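Local coordinates for protein aeromonas extracellular serine protease (Aeromonas sobria, PDB 3WQB) that cleaves peptide bonds that follow two basic residues, at least one of them lysine, as a secreted calcium-binding serine protease of the furin subfamily and probable virulence factor, at residues 34-39 with 280-285; 45-50 with 289-294; 55-60 with 415-420; 258-263 with 336-341. The protein carries 1 engineered substitution. All coordinates share one frame; numbering follows the deposited sequence.

Overall arrangement
Interactions 1 to 3 tie loop region 34-60 of a subtilisin-like domain to segments far along the chain; interaction 4 packs a sheet strand on a helix. Interaction 4 is the most central, about 7 Å from the centre of the chain, and its helix begins near engineered A336, at the predicted charge-relay position. Interaction 1 lies 7 Å away, centre to centre; strands 255-261 and 277-282 are neighbours in the parallel sheet, and T282 OG1 meets S341 OG at 2.8 Å. Interactions 2 and 3 lie about 10 Å from interaction 1 and 19 Å from each other, again between centres. V294 in interaction 2 approaches calcium ligand T132, its side chain about 10 Å from the ion.

Interaction 1 of 4, residues 34-39 with 280-285; sequences QQWYLL and SATGGE
W36 and Y37 close around T282, the last residue of strand 277-282, at an outer edge of the parallel sheet of the subtilisin-like domain. The indole of W36 slides past T282 in the opposite direction, and its six-membered ring does the touching: CZ3 lies 3.6 Å from T282 CG2. Farther round the same ring, W36 CZ2 comes within 3.7 Å of G284 CA, which sits at the indole edge near its plane. Y37 contributes its CB, 3.4 Å from T282 OG1, while its ring leads away from the strand. That departure follows from chi1 of 55°, which sets CG between the backbone N and the carbonyl carbon.

The second shell fixes the polar ends. W36 NE1 donates to A292 O, T282 OG1 is hydrogen-bonded to S341 OG of helix 335-352, and Y37 OH is bonded to V294 O. M293 packs against W36, Y37 and T282 alike. On the loop side, Q35 NE2 donates to Y37 OH across 2.9 Å at an N-H...O angle of 149°, the phenol oxygen lying 20° out of the Q35 amide plane.

Interaction 2 of 4, residues 45-50 with 289-294; sequences GFSARG and DTPAMV
S47 and R49 reach residues 289-291 through similar first torsions: chi1 of 84° sets S47 OG, and 77° sets R49 CG, between the backbone N and the carbonyl carbon. S47 OG comes to 3.0 Å from T290 C and also lies close to P291 N, so the hydroxyl rests against the peptide link between these two residues; it is hydrogen-bonded to D44 O and, weakly, to R49 N. From CG to NE the arginine chain is extended, running beside T290 and pointing the same way. T290 CG2 lies over one face of the guanidinium, toward its rim, 3.5 Å from R49 NE. In the guanidinium plane R49 NH1 donates to G50 O at 2.8 Å, while NH2 forms a salt bridge with D264. P291 packs its ring against the R49 carbonyl, CD being 3.3 Å from R49 O.

The contact joins two loop regions of the subtilisin-like domain, the second leading into the short strand 293-296. Where the backbones part, a water spans them: it donates to G45 O at 2.8 Å and accepts from A292 N at the same distance. Beyond it, V294 CG2 meets F46 CD2 at the ring edge, 3.9 Å away, with the two side chains crossing at about a right angle.

Interaction 3 of 4, residues 55-60 with 415-420; sequences NDLNLW and GLIDVN
N420 sets its amide nitrogen over one face of the W60 indole, with the amide and ring planes 89° apart. N420 ND2 stands 3.1 Å above the ring plane, offset toward the rim and nearest NE1. The placement is held from outside: N420 ND2 and N58 ND2 both donate to I16 O, W60 NE1 donates to G17 O, and N420 OD1 accepts from W61 N.

Next to this polar cluster two backbone bonds receive the start of helix 419-426. V419 N donates to L57 O at 3.0 Å in an almost straight bond of 176°, and N420 N donates to N58 O at 2.8 Å, nearly along the C=O axis. A third bond runs between side chains lying side by side: N58 ND2 reaches D418 OD1 at 2.8 Å, lying above the carboxylate plane. D418 is the N-cap of the helix, and OD1 also accepts from K421 N, so this oxygen serves two donors. N58 is itself held by an Asx turn in which its backbone N donates to D56 OD1, a carboxylate oxygen also paired with R18, while D56 OD2 accepts from N40 N.

Apolar contacts flank the bonds. L57 CD2 rests 4.0 Å from I417 CB, and L59 CB lies 3.8 Å from V419 CB. I417 and V419 continue onto helix 335-352; I417 and L57 also touch strand 277-282, an edge strand of the parallel sheet.

Interaction 4 of 4, residues 258-263 with 336-341; sequences VSALNA and ASATPS. Engineered in segment 336-341: A336 (natural residue Ser).
V258 and A260 of strand 255-261 pack onto A338 and T339 near the start of helix 335-352, the helix that in subtilases carries the nucleophilic serine at its N-terminal end. Here that position, by prediction part of the charge relay, is the engineered A336.

The apolar contacts centre on the A338 methyl, directed at the strand. Its CB lies 3.8 Å from V258 CG2 and 4.1 Å from A260 CB, so one small side chain bridges two strand residues. V258 CG2 is set between the backbone N and the carbonyl carbon, chi1 for CG1 being -59°, and it also meets the helix backbone at A338 C.

Two contacts pair a polar atom with carbon. A338 CB approaches S259 O at 3.4 Å, and V258 CG2 lies 3.5 Å from T339 OG1, the valine and threonine crossing at about a right angle. T339 OG1 is hydrogen-bonded to T335 O, one turn back in the helix.

The axes of strand 258-261 and helix 336-341 approach to 7.0 Å, at an angle of 107°. On its other sides the helix meets H115 and I122 of helix 115-124, while T339 and P340 touch strand 173-179. The strand itself lies inside the parallel sheet, between strands 211-215 and 277-282, the latter reaching the helix through A281.

Interaction 1 of 4, residues 34-39 with 280-285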
loop_
_atom_site.group_PDB
_atom_site.type_symbol
_atom_site.label_atom_id
_atom_site.label_comp_id
_atom_site.label_asym_id
_atom_site.label_seq_id
_atom_site.Cartn_x
_atom_site.Cartn_y
_atom_site.Cartn_z
ATOM N N GLN A 34 -10.010 18.285 17.910
ATOM C CA GLN A 34 -10.823 17.213 17.340
ATOM C C GLN A 34 -10.052 16.312 16.372
ATOM O O GLN A 34 -10.630 15.414 15.749
ATOM C CB GLN A 34 -12.115 17.771 16.731
ATOM C CG GLN A 34 -13.118 18.198 17.800
ATOM C CD GLN A 34 -13.865 17.037 18.419
ATOM O OE1 GLN A 34 -13.320 15.946 18.589
ATOM N NE2 GLN A 34 -15.128 17.260 18.743
ATOM N N GLN A 35 -8.746 16.553 16.265
ATOM C CA GLN A 35 -7.839 15.660 15.530
ATOM C C GLN A 35 -7.294 14.627 16.528
ATOM O O GLN A 35 -6.200 14.781 17.076
ATOM C CB GLN A 35 -6.699 16.454 14.898
ATOM C CG GLN A 35 -7.140 17.450 13.832
ATOM C CD GLN A 35 -5.983 18.300 13.355
ATOM O OE1 GLN A 35 -5.844 19.457 13.755
ATOM N NE2 GLN A 35 -5.128 17.722 12.517
ATOM N N TRP A 36 -8.078 13.584 16.774
ATOM C CA TRP A 36 -7.708 12.580 17.775
ATOM C C TRP A 36 -6.426 11.869 17.389
ATOM O O TRP A 36 -5.766 11.293 18.243
ATOM C CB TRP A 36 -8.839 11.549 17.978
ATOM C CG TRP A 36 -9.136 10.769 16.722
ATOM C CD1 TRP A 36 -10.034 11.103 15.752
ATOM C CD2 TRP A 36 -8.495 9.564 16.276
ATOM N NE1 TRP A 36 -10.009 10.174 14.736
ATOM C CE2 TRP A 36 -9.070 9.220 15.031
ATOM C CE3 TRP A 36 -7.500 8.732 16.815
ATOM C CZ2 TRP A 36 -8.676 8.087 14.306
ATOM C CZ3 TRP A 36 -7.115 7.600 16.099
ATOM C CH2 TRP A 36 -7.713 7.284 14.857
ATOM N N TYR A 37 -6.098 11.881 16.104
ATOM C CA TYR A 37 -4.895 11.217 15.645
ATOM C C TYR A 37 -3.620 11.925 16.093
ATOM O O TYR A 37 -2.577 11.284 16.258
ATOM C CB TYR A 37 -4.928 10.997 14.128
ATOM C CG TYR A 37 -5.148 12.221 13.269
ATOM C CD1 TYR A 37 -6.442 12.651 12.948
ATOM C CD2 TYR A 37 -4.073 12.902 12.710
ATOM C CE1 TYR A 37 -6.648 13.747 12.101
ATOM C CE2 TYR A 37 -4.269 14.000 11.875
ATOM C CZ TYR A 37 -5.561 14.418 11.582
ATOM O OH TYR A 37 -5.758 15.488 10.746
ATOM N N LEU A 38 -3.705 13.235 16.314
ATOM C CA LEU A 38 -2.584 13.971 16.905
ATOM C C LEU A 38 -2.467 13.643 18.391
ATOM O O LEU A 38 -1.374 13.388 18.895
ATOM C CB LEU A 38 -2.767 15.482 16.749
ATOM C CG LEU A 38 -2.874 16.085 15.348
ATOM C CD1 LEU A 38 -3.037 17.587 15.466
ATOM C CD2 LEU A 38 -1.646 15.727 14.517
ATOM N N LEU A 39 -3.605 13.669 19.082
ATOM C CA LEU A 39 -3.676 13.412 20.518
ATOM C C LEU A 39 -5.106 12.971 20.785
ATOM O O LEU A 39 -6.066 13.730 20.572
ATOM C CB LEU A 39 -3.313 14.669 21.321
ATOM C CG LEU A 39 -3.065 14.539 22.829
ATOM C CD1 LEU A 39 -2.351 15.763 23.346
ATOM C CD2 LEU A 39 -4.367 14.353 23.596
ATOM N N SER A 280 1.215 0.130 11.870
ATOM C CA SER A 280 -0.150 0.624 11.963
ATOM C C SER A 280 -0.119 2.132 12.198
ATOM O O SER A 280 0.698 2.638 12.976
ATOM C CB SER A 280 -0.843 -0.056 13.145
ATOM O OG SER A 280 -2.171 0.418 13.351
ATOM N N ALA A 281 -1.004 2.859 11.527
ATOM C CA ALA A 281 -1.165 4.272 11.802
ATOM C C ALA A 281 -2.632 4.643 11.752
ATOM O O ALA A 281 -3.464 3.852 11.329
ATOM C CB ALA A 281 -0.304 5.115 10.839
ATOM N N THR A 282 -2.930 5.858 12.190
ATOM C CA THR A 282 -4.298 6.331 12.382
ATOM C C THR A 282 -5.077 6.505 11.077
ATOM O O THR A 282 -4.650 7.220 10.180
ATOM C CB THR A 282 -4.283 7.654 13.149
ATOM O OG1 THR A 282 -3.278 8.502 12.583
ATOM C CG2 THR A 282 -3.906 7.411 14.586
ATOM N N GLY A 283 -6.224 5.840 10.996
ATOM C CA GLY A 283 -7.135 5.995 9.863
ATOM C C GLY A 283 -8.603 6.129 10.247
ATOM O O GLY A 283 -9.387 6.636 9.459
ATOM N N GLY A 284 -8.982 5.677 11.444
ATOM C CA GLY A 284 -10.352 5.831 11.918
ATOM C C GLY A 284 -11.354 4.937 11.223
ATOM O O GLY A 284 -10.991 3.936 10.589
ATOM N N GLU A 285 -12.626 5.305 11.368
ATOM C CA GLU A 285 -13.727 4.566 10.785
ATOM C C GLU A 285 -14.360 5.444 9.715
ATOM O O GLU A 285 -13.761 5.577 8.655
ATOM C CB GLU A 285 -14.692 4.074 11.857
ATOM C CG GLU A 285 -14.087 2.975 12.742
ATOM C CD GLU A 285 -13.860 1.647 12.010
ATOM O OE1 GLU A 285 -14.498 1.414 10.964
ATOM O OE2 GLU A 285 -13.040 0.829 12.490
#

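Interaction 2 of 4, residues 45-50 with 289-294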
loop_
_atom_site.group_PDB
_atom_site.type_symbol
_atom_site.label_atom_id
_atom_site.label_comp_id
_atom_site.label_asym_id
_atom_site.label_seq_id
_atom_site.Cartn_x
_atom_site.Cartn_y
_atom_site.Cartn_z
ATOM N N GLY A 45 -14.226 13.608 17.387
ATOM C CA GLY A 45 -13.930 14.064 16.017
ATOM C C GLY A 45 -15.163 14.523 15.242
ATOM O O GLY A 45 -15.200 14.437 14.007
ATOM N N PHE A 46 -16.165 15.019 15.980
ATOM C CA PHE A 46 -17.470 15.456 15.443
ATOM C C PHE A 46 -18.400 14.313 15.026
ATOM O O PHE A 46 -19.478 14.543 14.468
ATOM C CB PHE A 46 -17.331 16.502 14.329
ATOM C CG PHE A 46 -16.516 17.705 14.717
ATOM C CD1 PHE A 46 -17.019 18.655 15.610
ATOM C CD2 PHE A 46 -15.247 17.906 14.170
ATOM C CE1 PHE A 46 -16.273 19.780 15.948
ATOM C CE2 PHE A 46 -14.488 19.031 14.506
ATOM C CZ PHE A 46 -15.004 19.974 15.403
ATOM N N SER A 47 -17.986 13.082 15.314
ATOM C CA SER A 47 -18.835 11.913 15.124
ATOM C C SER A 47 -19.679 11.687 16.376
ATOM O O SER A 47 -19.573 12.438 17.349
ATOM C CB SER A 47 -17.985 10.677 14.822
ATOM O OG SER A 47 -17.505 10.075 16.012
ATOM N N ALA A 48 -20.491 10.633 16.355
ATOM C CA ALA A 48 -21.435 10.371 17.443
ATOM C C ALA A 48 -20.772 9.960 18.759
ATOM O O ALA A 48 -21.351 10.152 19.827
ATOM C CB ALA A 48 -22.469 9.343 17.017
ATOM N N ARG A 49 -19.562 9.402 18.699
ATOM C CA ARG A 49 -18.868 9.011 19.932
ATOM C C ARG A 49 -17.356 9.074 19.796
ATOM O O ARG A 49 -16.826 9.054 18.688
ATOM C CB ARG A 49 -19.304 7.615 20.417
ATOM C CG ARG A 49 -18.696 6.441 19.649
ATOM C CD ARG A 49 -18.726 5.176 20.504
ATOM N NE ARG A 49 -18.252 3.995 19.778
ATOM C CZ ARG A 49 -16.976 3.617 19.687
ATOM N NH1 ARG A 49 -16.013 4.319 20.271
ATOM N NH2 ARG A 49 -16.657 2.533 18.998
ATOM N N GLY A 50 -16.682 9.165 20.936
ATOM C CA GLY A 50 -15.229 9.132 20.991
ATOM C C GLY A 50 -14.697 7.718 21.163
ATOM O O GLY A 50 -15.446 6.773 21.409
ATOM N N ASP A 289 -20.724 7.503 12.972
ATOM C CA ASP A 289 -20.971 6.906 14.278
ATOM C C ASP A 289 -19.752 6.953 15.199
ATOM O O ASP A 289 -19.880 6.999 16.420
ATOM C CB ASP A 289 -21.442 5.465 14.107
ATOM C CG ASP A 289 -22.733 5.361 13.314
ATOM O OD1 ASP A 289 -23.694 6.084 13.643
ATOM O OD2 ASP A 289 -22.781 4.563 12.355
ATOM N N THR A 290 -18.562 6.940 14.601
ATOM C CA THR A 290 -17.295 6.868 15.341
ATOM C C THR A 290 -16.241 7.721 14.602
ATOM O O THR A 290 -16.461 8.095 13.447
ATOM C CB THR A 290 -16.805 5.411 15.460
ATOM O OG1 THR A 290 -16.739 4.846 14.152
ATOM C CG2 THR A 290 -17.754 4.564 16.343
ATOM N N PRO A 291 -15.105 8.046 15.258
ATOM C CA PRO A 291 -14.214 9.072 14.699
ATOM C C PRO A 291 -13.517 8.683 13.398
ATOM O O PRO A 291 -13.105 7.528 13.204
ATOM C CB PRO A 291 -13.171 9.284 15.809
ATOM C CG PRO A 291 -13.875 8.865 17.046
ATOM C CD PRO A 291 -14.703 7.687 16.628
ATOM N N ALA A 292 -13.387 9.668 12.519
ATOM C CA ALA A 292 -12.468 9.577 11.389
ATOM C C ALA A 292 -11.485 10.754 11.455
ATOM O O ALA A 292 -11.251 11.290 12.544
ATOM C CB ALA A 292 -13.219 9.503 10.058
ATOM N N MET A 293 -10.925 11.169 10.320
ATOM C CA MET A 293 -9.812 12.117 10.319
ATOM C C MET A 293 -10.294 13.517 9.951
ATOM O O MET A 293 -10.690 13.770 8.805
ATOM C CB MET A 293 -8.725 11.663 9.340
ATOM C CG MET A 293 -8.281 10.207 9.479
ATOM S SD MET A 293 -7.338 9.825 10.972
ATOM C CE MET A 293 -5.753 10.472 10.484
ATOM N N VAL A 294 -10.248 14.423 10.923
ATOM C CA VAL A 294 -10.550 15.828 10.666
ATOM C C VAL A 294 -9.366 16.462 9.942
ATOM O O VAL A 294 -8.227 16.413 10.415
ATOM C CB VAL A 294 -10.886 16.586 11.966
ATOM C CG1 VAL A 294 -11.008 18.090 11.700
ATOM C CG2 VAL A 294 -12.174 16.018 12.568
HETATM O O HOH W 1 -14.594 12.163 12.530
#

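Interaction 3 of 4, residues 55-60 with 415-420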
loop_
_atom_site.group_PDB
_atom_site.type_symbol
_atom_site.label_atom_id
_atom_site.label_comp_id
_atom_site.label_asym_id
_atom_site.label_seq_id
_atom_site.Cartn_x
_atom_site.Cartn_y
_atom_site.Cartn_z
ATOM N N ASN A 55 -4.760 6.395 21.950
ATOM C CA ASN A 55 -4.653 5.751 20.644
ATOM C C ASN A 55 -4.500 6.788 19.534
ATOM O O ASN A 55 -5.463 7.231 18.915
ATOM C CB ASN A 55 -5.847 4.821 20.442
ATOM C CG ASN A 55 -5.831 3.671 21.418
ATOM O OD1 ASN A 55 -6.690 3.565 22.302
ATOM N ND2 ASN A 55 -4.839 2.808 21.279
ATOM N N ASP A 56 -3.248 7.178 19.327
ATOM C CA ASP A 56 -2.874 8.282 18.453
ATOM C C ASP A 56 -1.420 8.071 18.032
ATOM O O ASP A 56 -0.845 7.014 18.301
ATOM C CB ASP A 56 -3.076 9.619 19.187
ATOM C CG ASP A 56 -2.412 9.647 20.557
ATOM O OD1 ASP A 56 -1.254 9.192 20.667
ATOM O OD2 ASP A 56 -3.045 10.131 21.522
ATOM N N LEU A 57 -0.813 9.077 17.407
ATOM C CA LEU A 57 0.564 8.944 16.930
ATOM C C LEU A 57 1.624 9.241 17.992
ATOM O O LEU A 57 2.829 9.203 17.702
ATOM C CB LEU A 57 0.787 9.809 15.693
ATOM C CG LEU A 57 -0.118 9.456 14.515
ATOM C CD1 LEU A 57 -0.052 10.553 13.463
ATOM C CD2 LEU A 57 0.240 8.095 13.909
ATOM N N ASN A 58 1.175 9.547 19.214
ATOM C CA ASN A 58 2.038 9.939 20.340
ATOM C C ASN A 58 3.144 10.877 19.900
ATOM O O ASN A 58 4.336 10.573 20.011
ATOM C CB ASN A 58 2.590 8.738 21.133
ATOM C CG ASN A 58 3.006 9.132 22.549
ATOM O OD1 ASN A 58 2.328 9.917 23.210
ATOM N ND2 ASN A 58 4.125 8.601 23.005
ATOM N N LEU A 59 2.730 12.029 19.374
ATOM C CA LEU A 59 3.657 12.996 18.790
ATOM C C LEU A 59 3.701 14.300 19.580
ATOM O O LEU A 59 4.369 15.254 19.168
ATOM C CB LEU A 59 3.300 13.283 17.326
ATOM C CG LEU A 59 1.863 13.694 16.989
ATOM C CD1 LEU A 59 1.460 15.020 17.614
ATOM C CD2 LEU A 59 1.704 13.746 15.478
ATOM N N TRP A 60 3.026 14.338 20.728
ATOM C CA TRP A 60 2.921 15.587 21.489
ATOM C C TRP A 60 4.280 16.184 21.898
ATOM O O TRP A 60 4.434 17.400 21.936
ATOM C CB TRP A 60 2.002 15.402 22.694
ATOM C CG TRP A 60 2.486 14.415 23.711
ATOM C CD1 TRP A 60 2.141 13.097 23.808
ATOM C CD2 TRP A 60 3.396 14.676 24.790
ATOM N NE1 TRP A 60 2.783 12.517 24.879
ATOM C CE2 TRP A 60 3.561 13.464 25.496
ATOM C CE3 TRP A 60 4.097 15.815 25.220
ATOM C CZ2 TRP A 60 4.387 13.360 26.619
ATOM C CZ3 TRP A 60 4.927 15.707 26.335
ATOM C CH2 TRP A 60 5.067 14.488 27.016
ATOM N N GLY A 415 3.652 -2.426 15.066
ATOM C CA GLY A 415 2.773 -1.749 16.005
ATOM C C GLY A 415 2.352 -0.365 15.568
ATOM O O GLY A 415 2.650 0.084 14.454
ATOM N N LEU A 416 1.647 0.315 16.468
ATOM C CA LEU A 416 1.202 1.674 16.215
ATOM C C LEU A 416 2.352 2.663 16.392
ATOM O O LEU A 416 3.064 2.636 17.395
ATOM C CB LEU A 416 0.050 2.025 17.154
ATOM C CG LEU A 416 -0.428 3.476 17.220
ATOM C CD1 LEU A 416 -0.974 3.938 15.881
ATOM C CD2 LEU A 416 -1.456 3.654 18.328
ATOM N N ILE A 417 2.515 3.544 15.416
ATOM C CA ILE A 417 3.542 4.585 15.482
ATOM C C ILE A 417 3.538 5.312 16.829
ATOM O O ILE A 417 2.481 5.711 17.332
ATOM C CB ILE A 417 3.350 5.591 14.350
ATOM C CG1 ILE A 417 3.646 4.912 13.008
ATOM C CG2 ILE A 417 4.233 6.820 14.554
ATOM C CD1 ILE A 417 3.379 5.789 11.792
ATOM N N ASP A 418 4.730 5.481 17.398
ATOM C CA ASP A 418 4.928 6.259 18.618
ATOM C C ASP A 418 6.049 7.237 18.304
ATOM O O ASP A 418 7.226 6.910 18.418
ATOM C CB ASP A 418 5.315 5.329 19.772
ATOM C CG ASP A 418 5.482 6.050 21.106
ATOM O OD1 ASP A 418 5.709 7.282 21.120
ATOM O OD2 ASP A 418 5.428 5.351 22.146
ATOM N N VAL A 419 5.685 8.442 17.877
ATOM C CA VAL A 419 6.686 9.409 17.419
ATOM C C VAL A 419 7.628 9.827 18.550
ATOM O O VAL A 419 8.849 9.945 18.345
ATOM C CB VAL A 419 6.017 10.659 16.796
ATOM C CG1 VAL A 419 7.027 11.803 16.635
ATOM C CG2 VAL A 419 5.377 10.310 15.456
ATOM N N ASN A 420 7.075 10.073 19.734
ATOM C CA ASN A 420 7.902 10.498 20.858
ATOM C C ASN A 420 8.976 9.468 21.182
ATOM O O ASN A 420 10.138 9.834 21.402
ATOM C CB ASN A 420 7.053 10.698 22.109
ATOM C CG ASN A 420 6.076 11.845 22.001
ATOM O OD1 ASN A 420 6.151 12.692 21.108
ATOM N ND2 ASN A 420 5.144 11.878 22.940
#

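Interaction 4 of 4, residues 258-263 with 336-341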
loop_
_atom_site.group_PDB
_atom_site.type_symbol
_atom_site.label_atom_id
_atom_site.label_comp_id
_atom_site.label_asym_id
_atom_site.label_seq_id
_atom_site.Cartn_x
_atom_site.Cartn_y
_atom_site.Cartn_z
ATOM N N VAL A 258 1.366 0.335 5.207
ATOM C CA VAL A 258 0.713 0.616 6.490
ATOM C C VAL A 258 -0.738 0.193 6.545
ATOM O O VAL A 258 -1.489 0.372 5.583
ATOM C CB VAL A 258 0.840 2.105 6.907
ATOM C CG1 VAL A 258 2.292 2.502 7.023
ATOM C CG2 VAL A 258 0.124 3.017 5.939
ATOM N N SER A 259 -1.113 -0.363 7.689
ATOM C CA SER A 259 -2.510 -0.640 7.990
ATOM C C SER A 259 -3.118 0.502 8.816
ATOM O O SER A 259 -2.402 1.347 9.363
ATOM C CB SER A 259 -2.624 -1.953 8.745
ATOM O OG SER A 259 -1.966 -1.885 10.000
ATOM N N ALA A 260 -4.448 0.517 8.903
ATOM C CA ALA A 260 -5.158 1.590 9.575
ATOM C C ALA A 260 -5.688 1.146 10.932
ATOM O O ALA A 260 -6.234 0.035 11.084
ATOM C CB ALA A 260 -6.317 2.069 8.720
ATOM N N LEU A 261 -5.553 2.054 11.897
ATOM C CA LEU A 261 -6.042 1.888 13.267
ATOM C C LEU A 261 -7.170 2.882 13.534
ATOM O O LEU A 261 -7.132 4.017 13.053
ATOM C CB LEU A 261 -4.890 2.174 14.250
ATOM C CG LEU A 261 -5.184 1.922 15.731
ATOM C CD1 LEU A 261 -4.417 0.697 16.207
ATOM C CD2 LEU A 261 -4.846 3.150 16.574
ATOM N N ASN A 262 -8.174 2.455 14.301
ATOM C CA ASN A 262 -9.254 3.371 14.688
ATOM C C ASN A 262 -9.042 4.007 16.060
ATOM O O ASN A 262 -8.059 3.715 16.756
ATOM C CB ASN A 262 -10.637 2.724 14.552
ATOM C CG ASN A 262 -10.886 1.621 15.556
ATOM O OD1 ASN A 262 -10.331 1.615 16.657
ATOM N ND2 ASN A 262 -11.773 0.700 15.198
ATOM N N ALA A 263 -9.949 4.905 16.433
ATOM C CA ALA A 263 -9.821 5.645 17.686
ATOM C C ALA A 263 -9.960 4.797 18.952
ATOM O O ALA A 263 -9.633 5.271 20.043
ATOM C CB ALA A 263 -10.775 6.837 17.712
ATOM N N ALA A 336 -5.688 5.121 3.276
ATOM C CA ALA A 336 -5.277 6.414 2.687
ATOM C C ALA A 336 -5.063 7.515 3.707
ATOM O O ALA A 336 -4.509 8.556 3.355
ATOM C CB ALA A 336 -6.256 6.913 1.677
ATOM N N SER A 337 -5.536 7.311 4.938
ATOM C CA SER A 337 -5.252 8.208 6.064
ATOM C C SER A 337 -4.100 7.697 6.924
ATOM O O SER A 337 -3.336 8.482 7.470
ATOM C CB SER A 337 -6.509 8.391 6.912
ATOM O OG SER A 337 -7.445 9.206 6.227
ATOM N N ALA A 338 -3.977 6.376 7.043
ATOM C CA ALA A 338 -2.830 5.784 7.726
ATOM C C ALA A 338 -1.528 6.161 7.019
ATOM O O ALA A 338 -0.497 6.384 7.663
ATOM C CB ALA A 338 -2.981 4.289 7.804
ATOM N N THR A 339 -1.603 6.251 5.694
ATOM C CA THR A 339 -0.443 6.569 4.875
ATOM C C THR A 339 0.105 7.973 5.185
ATOM O O THR A 339 1.282 8.082 5.537
ATOM C CB THR A 339 -0.757 6.315 3.374
ATOM O OG1 THR A 339 -1.071 4.926 3.200
ATOM C CG2 THR A 339 0.431 6.650 2.502
ATOM N N PRO A 340 -0.734 9.041 5.105
ATOM C CA PRO A 340 -0.209 10.370 5.467
ATOM C C PRO A 340 0.106 10.508 6.955
ATOM O O PRO A 340 0.951 11.312 7.319
ATOM C CB PRO A 340 -1.336 11.332 5.046
ATOM C CG PRO A 340 -2.572 10.480 4.997
ATOM C CD PRO A 340 -2.061 9.150 4.475
ATOM N N SER A 341 -0.564 9.735 7.803
ATOM C CA SER A 341 -0.170 9.693 9.216
ATOM C C SER A 341 1.284 9.250 9.367
ATOM O O SER A 341 2.033 9.816 10.157
ATOM C CB SER A 341 -1.116 8.801 10.015
ATOM O OG SER A 341 -2.416 9.361 10.048
#